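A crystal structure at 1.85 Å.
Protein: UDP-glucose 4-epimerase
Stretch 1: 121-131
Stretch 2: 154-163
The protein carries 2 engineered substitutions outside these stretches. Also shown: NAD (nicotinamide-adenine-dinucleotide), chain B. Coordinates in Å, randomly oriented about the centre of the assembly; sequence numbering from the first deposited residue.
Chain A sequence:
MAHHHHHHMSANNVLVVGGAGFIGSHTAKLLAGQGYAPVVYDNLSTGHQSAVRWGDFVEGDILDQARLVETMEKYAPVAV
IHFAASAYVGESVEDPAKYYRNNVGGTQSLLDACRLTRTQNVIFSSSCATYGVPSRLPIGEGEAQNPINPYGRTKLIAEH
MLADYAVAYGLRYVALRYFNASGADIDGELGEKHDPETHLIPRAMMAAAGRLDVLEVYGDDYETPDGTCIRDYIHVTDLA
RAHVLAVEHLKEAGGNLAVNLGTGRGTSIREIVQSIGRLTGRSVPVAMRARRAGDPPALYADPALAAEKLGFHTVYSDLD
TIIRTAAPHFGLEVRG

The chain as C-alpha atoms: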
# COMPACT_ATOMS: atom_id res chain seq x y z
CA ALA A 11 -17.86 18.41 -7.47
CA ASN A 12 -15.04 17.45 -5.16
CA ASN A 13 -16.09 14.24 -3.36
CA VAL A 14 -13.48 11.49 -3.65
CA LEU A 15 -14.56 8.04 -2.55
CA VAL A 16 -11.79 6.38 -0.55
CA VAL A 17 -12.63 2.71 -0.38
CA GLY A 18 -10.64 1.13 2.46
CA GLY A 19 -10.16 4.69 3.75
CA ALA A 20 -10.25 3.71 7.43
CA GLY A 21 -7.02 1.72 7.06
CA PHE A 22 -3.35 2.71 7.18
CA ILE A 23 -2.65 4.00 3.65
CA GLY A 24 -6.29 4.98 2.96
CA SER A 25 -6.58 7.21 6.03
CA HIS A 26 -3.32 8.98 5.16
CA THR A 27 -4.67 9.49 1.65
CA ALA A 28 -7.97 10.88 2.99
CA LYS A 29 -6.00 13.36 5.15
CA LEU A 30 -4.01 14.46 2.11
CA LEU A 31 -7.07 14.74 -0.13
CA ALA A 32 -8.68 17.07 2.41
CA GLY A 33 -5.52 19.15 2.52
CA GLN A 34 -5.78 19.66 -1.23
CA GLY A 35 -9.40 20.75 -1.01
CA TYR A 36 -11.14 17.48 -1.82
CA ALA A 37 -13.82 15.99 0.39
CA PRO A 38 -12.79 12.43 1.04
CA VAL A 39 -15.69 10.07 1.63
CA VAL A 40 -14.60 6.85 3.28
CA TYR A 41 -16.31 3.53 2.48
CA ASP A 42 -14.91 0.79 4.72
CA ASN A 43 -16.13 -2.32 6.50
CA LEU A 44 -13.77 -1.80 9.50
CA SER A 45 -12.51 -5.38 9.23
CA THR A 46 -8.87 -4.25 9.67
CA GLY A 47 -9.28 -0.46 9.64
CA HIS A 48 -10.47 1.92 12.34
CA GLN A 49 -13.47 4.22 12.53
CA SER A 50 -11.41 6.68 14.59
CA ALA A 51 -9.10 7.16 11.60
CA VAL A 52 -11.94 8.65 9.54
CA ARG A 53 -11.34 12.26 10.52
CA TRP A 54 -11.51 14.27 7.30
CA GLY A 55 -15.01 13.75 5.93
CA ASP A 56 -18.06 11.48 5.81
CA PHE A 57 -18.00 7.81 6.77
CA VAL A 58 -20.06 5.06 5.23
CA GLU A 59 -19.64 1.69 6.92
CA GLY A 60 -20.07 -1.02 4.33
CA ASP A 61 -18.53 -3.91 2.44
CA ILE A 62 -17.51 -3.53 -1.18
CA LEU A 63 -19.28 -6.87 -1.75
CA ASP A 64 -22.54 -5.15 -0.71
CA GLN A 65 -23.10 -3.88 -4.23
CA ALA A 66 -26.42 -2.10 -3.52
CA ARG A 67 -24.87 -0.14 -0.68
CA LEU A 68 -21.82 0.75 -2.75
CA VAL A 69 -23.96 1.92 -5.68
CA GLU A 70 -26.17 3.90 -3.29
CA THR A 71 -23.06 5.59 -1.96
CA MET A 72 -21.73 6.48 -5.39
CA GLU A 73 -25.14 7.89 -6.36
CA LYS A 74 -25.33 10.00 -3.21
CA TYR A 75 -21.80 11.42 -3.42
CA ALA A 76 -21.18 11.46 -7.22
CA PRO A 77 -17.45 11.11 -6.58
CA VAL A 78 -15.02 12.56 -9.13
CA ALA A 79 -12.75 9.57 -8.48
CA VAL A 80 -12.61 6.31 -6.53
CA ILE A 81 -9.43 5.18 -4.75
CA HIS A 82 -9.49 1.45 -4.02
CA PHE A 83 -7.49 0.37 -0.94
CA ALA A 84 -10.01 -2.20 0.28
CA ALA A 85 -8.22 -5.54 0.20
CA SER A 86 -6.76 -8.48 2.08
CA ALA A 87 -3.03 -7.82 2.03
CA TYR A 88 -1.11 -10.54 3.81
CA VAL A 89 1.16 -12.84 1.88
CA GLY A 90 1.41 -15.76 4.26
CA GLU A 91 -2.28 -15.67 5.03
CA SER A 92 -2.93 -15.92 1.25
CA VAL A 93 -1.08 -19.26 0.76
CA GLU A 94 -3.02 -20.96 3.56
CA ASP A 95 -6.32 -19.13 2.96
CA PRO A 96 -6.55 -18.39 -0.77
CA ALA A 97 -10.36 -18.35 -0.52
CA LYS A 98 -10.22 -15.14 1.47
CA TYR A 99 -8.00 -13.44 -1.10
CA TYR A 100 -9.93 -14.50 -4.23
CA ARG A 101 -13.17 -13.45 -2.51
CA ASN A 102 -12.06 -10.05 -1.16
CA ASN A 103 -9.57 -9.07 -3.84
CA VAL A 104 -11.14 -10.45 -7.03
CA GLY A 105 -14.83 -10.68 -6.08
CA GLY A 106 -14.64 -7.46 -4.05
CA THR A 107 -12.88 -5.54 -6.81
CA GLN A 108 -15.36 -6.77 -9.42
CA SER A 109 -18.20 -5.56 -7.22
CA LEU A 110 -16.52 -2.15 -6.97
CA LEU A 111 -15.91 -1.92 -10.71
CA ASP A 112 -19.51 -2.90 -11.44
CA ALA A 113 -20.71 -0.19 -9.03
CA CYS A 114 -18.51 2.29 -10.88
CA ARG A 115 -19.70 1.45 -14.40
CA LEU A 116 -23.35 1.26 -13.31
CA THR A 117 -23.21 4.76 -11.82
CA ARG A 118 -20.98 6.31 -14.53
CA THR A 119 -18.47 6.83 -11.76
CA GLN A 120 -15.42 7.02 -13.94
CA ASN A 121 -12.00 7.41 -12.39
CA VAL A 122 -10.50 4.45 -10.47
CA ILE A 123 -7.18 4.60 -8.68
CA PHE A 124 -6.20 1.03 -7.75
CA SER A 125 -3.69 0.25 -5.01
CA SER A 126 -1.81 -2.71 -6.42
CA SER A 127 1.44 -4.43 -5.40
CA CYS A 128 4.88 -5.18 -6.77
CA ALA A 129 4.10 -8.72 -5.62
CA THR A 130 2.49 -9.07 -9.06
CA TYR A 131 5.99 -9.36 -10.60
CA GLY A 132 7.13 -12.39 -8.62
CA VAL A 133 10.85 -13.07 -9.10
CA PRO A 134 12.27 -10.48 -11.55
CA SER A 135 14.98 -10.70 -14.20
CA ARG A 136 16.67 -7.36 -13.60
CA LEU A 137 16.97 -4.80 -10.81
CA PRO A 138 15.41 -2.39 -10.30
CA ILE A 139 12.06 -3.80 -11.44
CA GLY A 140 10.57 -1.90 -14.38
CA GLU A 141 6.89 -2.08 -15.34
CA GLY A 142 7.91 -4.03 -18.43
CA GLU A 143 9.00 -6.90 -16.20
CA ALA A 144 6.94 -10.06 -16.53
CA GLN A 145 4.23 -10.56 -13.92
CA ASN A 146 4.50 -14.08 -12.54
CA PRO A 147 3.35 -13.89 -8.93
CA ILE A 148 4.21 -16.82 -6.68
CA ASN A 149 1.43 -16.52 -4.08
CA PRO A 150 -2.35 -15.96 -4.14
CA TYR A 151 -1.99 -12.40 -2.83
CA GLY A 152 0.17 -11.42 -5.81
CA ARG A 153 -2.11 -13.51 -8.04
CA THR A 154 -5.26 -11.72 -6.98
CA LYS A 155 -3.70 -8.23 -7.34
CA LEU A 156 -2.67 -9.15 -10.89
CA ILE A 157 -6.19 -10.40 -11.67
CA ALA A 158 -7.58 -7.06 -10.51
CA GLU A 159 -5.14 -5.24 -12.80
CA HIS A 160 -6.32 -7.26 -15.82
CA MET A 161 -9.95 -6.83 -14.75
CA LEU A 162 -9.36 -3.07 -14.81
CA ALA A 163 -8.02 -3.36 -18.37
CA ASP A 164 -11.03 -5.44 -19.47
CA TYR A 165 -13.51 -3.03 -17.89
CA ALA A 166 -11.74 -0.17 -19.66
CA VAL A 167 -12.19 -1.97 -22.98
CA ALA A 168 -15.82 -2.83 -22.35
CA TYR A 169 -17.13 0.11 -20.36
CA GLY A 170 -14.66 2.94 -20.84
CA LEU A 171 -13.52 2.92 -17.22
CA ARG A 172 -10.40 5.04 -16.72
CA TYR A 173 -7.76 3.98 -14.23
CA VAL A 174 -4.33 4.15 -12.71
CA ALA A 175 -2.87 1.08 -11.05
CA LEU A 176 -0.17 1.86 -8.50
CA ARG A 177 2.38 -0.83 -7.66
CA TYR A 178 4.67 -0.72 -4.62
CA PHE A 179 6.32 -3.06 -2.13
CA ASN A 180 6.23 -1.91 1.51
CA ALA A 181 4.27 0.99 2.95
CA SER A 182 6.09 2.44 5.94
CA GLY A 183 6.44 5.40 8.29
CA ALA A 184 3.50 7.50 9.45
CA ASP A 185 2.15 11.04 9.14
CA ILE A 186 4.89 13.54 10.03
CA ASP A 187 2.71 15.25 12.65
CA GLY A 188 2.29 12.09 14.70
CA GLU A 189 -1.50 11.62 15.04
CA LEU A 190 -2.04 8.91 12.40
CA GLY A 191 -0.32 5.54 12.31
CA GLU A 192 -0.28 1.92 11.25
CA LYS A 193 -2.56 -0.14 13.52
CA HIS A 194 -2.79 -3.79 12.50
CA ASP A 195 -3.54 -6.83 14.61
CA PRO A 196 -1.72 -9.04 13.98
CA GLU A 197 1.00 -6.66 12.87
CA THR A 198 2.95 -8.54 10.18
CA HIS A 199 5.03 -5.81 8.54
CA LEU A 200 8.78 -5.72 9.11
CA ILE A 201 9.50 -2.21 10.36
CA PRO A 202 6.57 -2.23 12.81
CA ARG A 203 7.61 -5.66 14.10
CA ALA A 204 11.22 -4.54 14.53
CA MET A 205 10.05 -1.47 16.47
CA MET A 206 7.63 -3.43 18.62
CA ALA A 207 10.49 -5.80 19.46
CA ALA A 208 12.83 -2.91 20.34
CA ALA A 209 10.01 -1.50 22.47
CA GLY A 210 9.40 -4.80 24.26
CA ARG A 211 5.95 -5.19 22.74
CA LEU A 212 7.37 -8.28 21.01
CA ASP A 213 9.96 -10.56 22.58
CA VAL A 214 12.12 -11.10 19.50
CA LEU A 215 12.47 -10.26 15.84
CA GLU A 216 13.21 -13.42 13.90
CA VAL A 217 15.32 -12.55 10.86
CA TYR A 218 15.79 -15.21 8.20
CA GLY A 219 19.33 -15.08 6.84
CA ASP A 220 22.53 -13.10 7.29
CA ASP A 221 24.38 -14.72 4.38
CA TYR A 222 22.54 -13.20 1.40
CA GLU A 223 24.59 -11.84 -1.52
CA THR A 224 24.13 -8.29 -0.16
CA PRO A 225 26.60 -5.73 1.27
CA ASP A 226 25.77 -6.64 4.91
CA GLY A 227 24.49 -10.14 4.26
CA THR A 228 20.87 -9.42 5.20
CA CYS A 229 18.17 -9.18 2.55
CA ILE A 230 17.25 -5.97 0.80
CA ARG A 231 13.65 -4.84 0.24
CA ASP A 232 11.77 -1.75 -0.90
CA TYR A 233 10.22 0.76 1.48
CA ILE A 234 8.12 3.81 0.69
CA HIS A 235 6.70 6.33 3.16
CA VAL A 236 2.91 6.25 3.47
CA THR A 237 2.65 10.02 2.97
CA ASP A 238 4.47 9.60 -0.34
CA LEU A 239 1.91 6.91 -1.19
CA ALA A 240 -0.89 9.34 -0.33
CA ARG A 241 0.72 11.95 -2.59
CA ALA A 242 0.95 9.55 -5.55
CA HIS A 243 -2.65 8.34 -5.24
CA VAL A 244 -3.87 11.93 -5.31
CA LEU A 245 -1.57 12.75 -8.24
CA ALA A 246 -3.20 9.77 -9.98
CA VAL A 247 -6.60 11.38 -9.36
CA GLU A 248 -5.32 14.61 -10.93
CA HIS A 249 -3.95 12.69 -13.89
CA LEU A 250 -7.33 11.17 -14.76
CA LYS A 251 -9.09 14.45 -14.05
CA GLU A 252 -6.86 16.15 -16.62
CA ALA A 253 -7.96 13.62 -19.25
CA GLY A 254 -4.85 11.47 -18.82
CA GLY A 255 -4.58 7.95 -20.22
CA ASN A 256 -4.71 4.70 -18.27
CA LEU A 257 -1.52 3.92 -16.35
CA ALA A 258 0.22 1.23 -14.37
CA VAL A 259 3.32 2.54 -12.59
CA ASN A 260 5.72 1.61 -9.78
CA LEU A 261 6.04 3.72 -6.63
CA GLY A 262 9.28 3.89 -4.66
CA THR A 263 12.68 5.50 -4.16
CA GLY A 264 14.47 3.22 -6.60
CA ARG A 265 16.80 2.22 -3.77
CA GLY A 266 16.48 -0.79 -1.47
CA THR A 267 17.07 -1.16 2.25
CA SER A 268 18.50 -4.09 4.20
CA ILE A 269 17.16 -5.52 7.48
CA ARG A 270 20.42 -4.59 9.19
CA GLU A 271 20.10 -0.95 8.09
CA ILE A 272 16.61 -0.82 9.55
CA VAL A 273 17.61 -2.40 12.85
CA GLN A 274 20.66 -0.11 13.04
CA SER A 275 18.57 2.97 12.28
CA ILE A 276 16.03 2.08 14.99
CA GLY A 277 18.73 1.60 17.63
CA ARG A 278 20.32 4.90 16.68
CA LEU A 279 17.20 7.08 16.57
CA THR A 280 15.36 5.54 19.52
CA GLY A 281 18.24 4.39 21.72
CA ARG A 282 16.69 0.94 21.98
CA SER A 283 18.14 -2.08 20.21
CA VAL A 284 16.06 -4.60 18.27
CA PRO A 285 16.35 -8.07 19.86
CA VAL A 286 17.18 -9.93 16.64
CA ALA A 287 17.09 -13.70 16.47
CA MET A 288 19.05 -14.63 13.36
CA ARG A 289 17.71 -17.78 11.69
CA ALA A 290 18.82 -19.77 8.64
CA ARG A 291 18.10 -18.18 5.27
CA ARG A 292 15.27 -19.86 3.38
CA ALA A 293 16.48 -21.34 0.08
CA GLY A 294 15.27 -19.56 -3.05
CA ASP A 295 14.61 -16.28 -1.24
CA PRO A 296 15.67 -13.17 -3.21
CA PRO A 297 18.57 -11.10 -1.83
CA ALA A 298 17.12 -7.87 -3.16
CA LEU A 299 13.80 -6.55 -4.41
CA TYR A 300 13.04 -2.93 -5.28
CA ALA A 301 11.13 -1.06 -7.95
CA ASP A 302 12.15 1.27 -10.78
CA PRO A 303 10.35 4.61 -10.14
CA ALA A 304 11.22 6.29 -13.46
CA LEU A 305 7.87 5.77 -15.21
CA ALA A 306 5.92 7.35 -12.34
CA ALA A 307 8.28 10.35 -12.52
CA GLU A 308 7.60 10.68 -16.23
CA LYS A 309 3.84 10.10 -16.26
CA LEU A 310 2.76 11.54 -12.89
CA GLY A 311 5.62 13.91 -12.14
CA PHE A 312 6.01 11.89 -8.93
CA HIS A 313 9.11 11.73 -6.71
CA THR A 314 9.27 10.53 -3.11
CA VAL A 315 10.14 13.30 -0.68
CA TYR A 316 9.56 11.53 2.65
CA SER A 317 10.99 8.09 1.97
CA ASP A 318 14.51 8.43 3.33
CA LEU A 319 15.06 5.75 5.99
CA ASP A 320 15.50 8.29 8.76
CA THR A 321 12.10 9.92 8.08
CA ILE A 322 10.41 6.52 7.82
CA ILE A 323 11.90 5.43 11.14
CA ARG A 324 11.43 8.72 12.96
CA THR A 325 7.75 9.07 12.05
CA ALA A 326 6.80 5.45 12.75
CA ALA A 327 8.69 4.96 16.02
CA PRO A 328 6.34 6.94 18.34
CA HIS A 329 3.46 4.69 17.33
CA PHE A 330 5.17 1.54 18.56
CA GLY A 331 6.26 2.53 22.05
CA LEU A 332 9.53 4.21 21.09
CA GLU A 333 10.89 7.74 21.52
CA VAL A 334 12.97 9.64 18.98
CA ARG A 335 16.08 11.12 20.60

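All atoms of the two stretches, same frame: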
# COMPACT_ATOMS: atom_id res chain seq x y z
N ASN A 121 -13.44 7.46 -12.60
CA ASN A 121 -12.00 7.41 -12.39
C ASN A 121 -11.54 6.52 -11.23
O ASN A 121 -11.73 6.88 -10.07
CB ASN A 121 -11.49 8.83 -12.19
CG ASN A 121 -11.73 9.70 -13.42
OD1 ASN A 121 -11.50 9.27 -14.54
ND2 ASN A 121 -12.20 10.92 -13.21
N VAL A 122 -10.90 5.39 -11.53
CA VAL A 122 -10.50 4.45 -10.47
C VAL A 122 -9.00 4.40 -10.27
O VAL A 122 -8.23 4.14 -11.19
CB VAL A 122 -11.01 3.02 -10.77
CG1 VAL A 122 -10.50 2.02 -9.71
CG2 VAL A 122 -12.54 3.03 -10.82
N ILE A 123 -8.58 4.69 -9.04
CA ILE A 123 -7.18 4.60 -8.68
C ILE A 123 -7.01 3.35 -7.83
O ILE A 123 -7.54 3.28 -6.73
CB ILE A 123 -6.70 5.84 -7.90
CG1 ILE A 123 -7.10 7.14 -8.63
CG2 ILE A 123 -5.20 5.75 -7.62
CD1 ILE A 123 -6.58 7.23 -10.01
N PHE A 124 -6.29 2.37 -8.35
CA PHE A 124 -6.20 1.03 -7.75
C PHE A 124 -4.87 0.82 -7.05
O PHE A 124 -3.81 0.95 -7.66
CB PHE A 124 -6.38 -0.05 -8.81
CG PHE A 124 -6.26 -1.45 -8.26
CD1 PHE A 124 -7.18 -1.93 -7.33
CD2 PHE A 124 -5.21 -2.27 -8.63
CE1 PHE A 124 -7.06 -3.23 -6.79
CE2 PHE A 124 -5.08 -3.57 -8.10
CZ PHE A 124 -6.01 -4.05 -7.18
N SER A 125 -4.92 0.51 -5.76
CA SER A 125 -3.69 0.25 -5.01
C SER A 125 -3.29 -1.19 -5.25
O SER A 125 -3.91 -2.11 -4.73
CB SER A 125 -3.87 0.55 -3.52
OG SER A 125 -2.82 1.39 -3.03
N SER A 126 -2.26 -1.38 -6.06
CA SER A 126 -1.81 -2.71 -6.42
C SER A 126 -0.56 -3.05 -5.63
O SER A 126 -0.32 -2.46 -4.58
CB SER A 126 -1.55 -2.79 -7.93
OG SER A 126 -1.35 -4.13 -8.35
N SER A 127 0.25 -3.97 -6.13
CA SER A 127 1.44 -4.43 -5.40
C SER A 127 2.52 -4.86 -6.36
O SER A 127 2.21 -5.38 -7.43
CB SER A 127 1.09 -5.60 -4.47
OG SER A 127 2.27 -6.13 -3.90
N CYS A 128 3.77 -4.66 -5.98
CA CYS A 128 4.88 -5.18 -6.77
C CYS A 128 5.01 -6.69 -6.60
O CYS A 128 5.83 -7.32 -7.25
CB CYS A 128 6.18 -4.49 -6.39
SG CYS A 128 6.34 -2.80 -7.02
N ALA A 129 4.18 -7.27 -5.73
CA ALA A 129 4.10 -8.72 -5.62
C ALA A 129 3.60 -9.35 -6.92
O ALA A 129 3.77 -10.55 -7.15
CB ALA A 129 3.21 -9.13 -4.45
N THR A 130 2.98 -8.55 -7.79
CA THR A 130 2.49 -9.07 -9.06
C THR A 130 3.64 -9.55 -9.96
O THR A 130 3.44 -10.41 -10.82
CB THR A 130 1.67 -8.02 -9.84
OG1 THR A 130 2.46 -6.84 -10.02
CG2 THR A 130 0.38 -7.66 -9.09
N TYR A 131 4.84 -9.01 -9.76
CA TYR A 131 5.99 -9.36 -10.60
C TYR A 131 6.56 -10.74 -10.31
O TYR A 131 7.09 -11.40 -11.21
CB TYR A 131 7.12 -8.33 -10.43
CG TYR A 131 6.77 -6.95 -10.93
CD1 TYR A 131 6.45 -6.74 -12.26
CD2 TYR A 131 6.76 -5.86 -10.07
CE1 TYR A 131 6.13 -5.47 -12.73
CE2 TYR A 131 6.44 -4.59 -10.53
CZ TYR A 131 6.13 -4.41 -11.86
OH TYR A 131 5.81 -3.15 -12.32
N THR A 154 -3.98 -12.40 -6.96
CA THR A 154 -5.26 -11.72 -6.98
C THR A 154 -5.10 -10.23 -7.31
O THR A 154 -5.99 -9.64 -7.92
CB THR A 154 -6.02 -11.88 -5.64
OG1 THR A 154 -5.23 -11.34 -4.57
CG2 THR A 154 -6.32 -13.35 -5.37
N LYS A 155 -3.97 -9.63 -6.93
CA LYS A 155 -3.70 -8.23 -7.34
C LYS A 155 -3.52 -8.13 -8.86
O LYS A 155 -3.97 -7.17 -9.48
CB LYS A 155 -2.45 -7.69 -6.62
CG LYS A 155 -2.65 -7.45 -5.13
CD LYS A 155 -3.69 -6.35 -4.91
CE LYS A 155 -3.88 -5.99 -3.44
NZ LYS A 155 -4.80 -4.79 -3.33
N LEU A 156 -2.84 -9.11 -9.44
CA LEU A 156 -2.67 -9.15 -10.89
C LEU A 156 -4.01 -9.32 -11.62
O LEU A 156 -4.25 -8.68 -12.64
CB LEU A 156 -1.73 -10.30 -11.27
CG LEU A 156 -1.41 -10.47 -12.76
CD1 LEU A 156 -0.80 -9.19 -13.30
CD2 LEU A 156 -0.47 -11.65 -12.97
N ILE A 157 -4.86 -10.19 -11.09
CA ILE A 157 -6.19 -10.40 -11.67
C ILE A 157 -6.97 -9.09 -11.66
O ILE A 157 -7.60 -8.74 -12.66
CB ILE A 157 -6.97 -11.49 -10.91
CG1 ILE A 157 -6.32 -12.86 -11.12
CG2 ILE A 157 -8.45 -11.50 -11.35
CD1 ILE A 157 -6.84 -13.93 -10.15
N ALA A 158 -6.92 -8.36 -10.56
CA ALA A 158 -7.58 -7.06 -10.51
C ALA A 158 -7.02 -6.09 -11.55
O ALA A 158 -7.77 -5.33 -12.16
CB ALA A 158 -7.48 -6.45 -9.12
N GLU A 159 -5.71 -6.10 -11.77
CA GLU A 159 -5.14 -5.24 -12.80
C GLU A 159 -5.73 -5.57 -14.19
O GLU A 159 -6.13 -4.68 -14.93
CB GLU A 159 -3.61 -5.34 -12.84
CG GLU A 159 -2.92 -4.80 -11.59
CD GLU A 159 -1.42 -4.60 -11.79
OE1 GLU A 159 -0.89 -5.04 -12.83
OE2 GLU A 159 -0.77 -4.00 -10.90
N HIS A 160 -5.78 -6.85 -14.52
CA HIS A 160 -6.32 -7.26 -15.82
C HIS A 160 -7.82 -7.01 -15.90
O HIS A 160 -8.34 -6.71 -16.98
CB HIS A 160 -6.02 -8.73 -16.09
CG HIS A 160 -4.58 -8.99 -16.39
ND1 HIS A 160 -3.92 -10.13 -15.97
CD2 HIS A 160 -3.67 -8.25 -17.06
CE1 HIS A 160 -2.67 -10.08 -16.37
NE2 HIS A 160 -2.49 -8.95 -17.03
N MET A 161 -8.52 -7.13 -14.78
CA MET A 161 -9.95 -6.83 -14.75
C MET A 161 -10.17 -5.35 -15.07
O MET A 161 -11.06 -4.99 -15.84
CB MET A 161 -10.55 -7.17 -13.39
CG MET A 161 -12.08 -7.21 -13.37
SD MET A 161 -12.72 -7.27 -11.68
CE MET A 161 -12.20 -8.93 -11.18
N LEU A 162 -9.35 -4.50 -14.46
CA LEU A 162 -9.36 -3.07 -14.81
C LEU A 162 -9.21 -2.84 -16.31
O LEU A 162 -9.97 -2.07 -16.91
CB LEU A 162 -8.23 -2.32 -14.07
CG LEU A 162 -8.48 -2.05 -12.59
CD1 LEU A 162 -7.18 -1.67 -11.92
CD2 LEU A 162 -9.50 -0.93 -12.42
N ALA A 163 -8.24 -3.51 -16.93
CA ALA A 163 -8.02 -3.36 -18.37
C ALA A 163 -9.24 -3.80 -19.16
O ALA A 163 -9.65 -3.13 -20.10
CB ALA A 163 -6.79 -4.14 -18.81
PA NAD B . -5.20 -1.84 5.90
O1A NAD B . -5.79 -3.21 6.18
O2A NAD B . -4.78 -0.87 6.96
O5B NAD B . -6.47 -1.00 5.07
C5B NAD B . -7.35 -1.90 4.44
C4B NAD B . -8.74 -1.23 4.57
O4B NAD B . -9.70 -1.89 3.73
C3B NAD B . -9.13 -1.47 6.03
O3B NAD B . -9.60 -0.26 6.55
C2B NAD B . -10.25 -2.53 5.91
O2B NAD B . -11.18 -2.39 6.91
C1B NAD B . -10.87 -2.15 4.52
N9A NAD B . -11.49 -3.31 3.85
C8A NAD B . -10.96 -4.59 3.61
N7A NAD B . -11.80 -5.39 2.94
C5A NAD B . -12.93 -4.58 2.74
C6A NAD B . -14.16 -4.84 2.10
N6A NAD B . -14.42 -6.08 1.55
N1A NAD B . -15.10 -3.87 2.03
C2A NAD B . -14.80 -2.66 2.60
N3A NAD B . -13.67 -2.27 3.25
C4A NAD B . -12.75 -3.28 3.28
O3 NAD B . -4.13 -2.26 4.78
PN NAD B . -3.22 -1.08 4.15
O1N NAD B . -3.64 0.35 4.33
O2N NAD B . -1.84 -1.61 4.28
O5D NAD B . -3.22 -1.32 2.44
C5D NAD B . -4.43 -1.16 1.89
C4D NAD B . -4.21 -1.28 0.38
O4D NAD B . -2.77 -1.09 0.08
C3D NAD B . -4.54 -2.72 -0.08
O3D NAD B . -5.02 -2.60 -1.38
C2D NAD B . -3.15 -3.36 -0.06
O2D NAD B . -2.99 -4.41 -0.93
C1D NAD B . -2.37 -2.18 -0.68
N1N NAD B . -0.86 -2.42 -0.46
C2N NAD B . -0.36 -2.25 0.83
C3N NAD B . 1.02 -2.47 1.05
C7N NAD B . 1.57 -2.29 2.44
O7N NAD B . 2.78 -2.44 2.66
N7N NAD B . 0.70 -1.96 3.46
C4N NAD B . 1.83 -2.86 -0.02
C5N NAD B . 1.30 -3.02 -1.30
C6N NAD B . -0.07 -2.80 -1.52

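Strand 121-125 and helix 154-163 run nearly antiparallel, with 164° between their N-to-C directions and a closest axial approach of 10.1 Å, a spacing that leaves room for a layer of side chains between them. Past the strand, the chain draws closer to the helix: the CA atoms of S126 and K155 are 5.9 Å apart, and those of T130 and L156 5.5 Å. The two stretches bury 471 Å² between them. Apolar contacts by V122 and F124 give way to hydrogen bonds at S125 and S126, and the T130 methyl adds a further apolar contact beyond them.

At the strand, alternation directs V122 and F124 toward the helix while I123 points away. V122 CG1 lies 4.1 Å from L162 CD2, and F124 CB lies 3.6 Å from L162 CD1, so one leucine meets both strand residues. The F124 ring, carried by a t rotamer, reaches A158, where the small side chain admits a close approach of 3.4 Å between F124 CZ and A158 CB. The aliphatic part of K155 also lines this ring, with K155 CD 4.0 Å from F124 CZ.

K155 thus joins the apolar layer to the polar one. Its last two torsions are t, extending the chain so that the ammonium group emerges beside the end of the strand. There K155 NZ donates to S125 O at 3.2 Å, to O3D of NAD at 2.9 Å and, weakly, to O2D of NAD at 3.0 Å. One backbone carbonyl and the two ribose hydroxyl oxygens therefore share the lysine's donor capacity, tying the strand's C-terminal end, the helix and the cofactor together. S126 O also approaches the cofactor, 3.1 Å from NAD C6N.

The second polar link is shorter. S126 OG donates to E159 OE2 at 2.6 Å, the carboxylate being brought within range by a side chain that leaves CA sideways but whose end turns nearer to stretch 1. Both carboxylate oxygens, OE1 and OE2, have further hydrogen bonds elsewhere in the structure, so the buried acid is well satisfied.

The turn that follows is held largely by its own bonds. S127 OG accepts from A129 N at 2.9 Å, while S127 O accepts from T130 N at 3.3 Å and from T130 OG1 at 3.0 Å. T130 OG1 also bonds elsewhere in the structure, and the T130 methyl faces the helix: T130 CG2 lies 3.8 Å from K155 CB and 4.0 Å from L156 CB. Within the helix, the backbone amides of A158 through A163 donate to carbonyls four residues earlier.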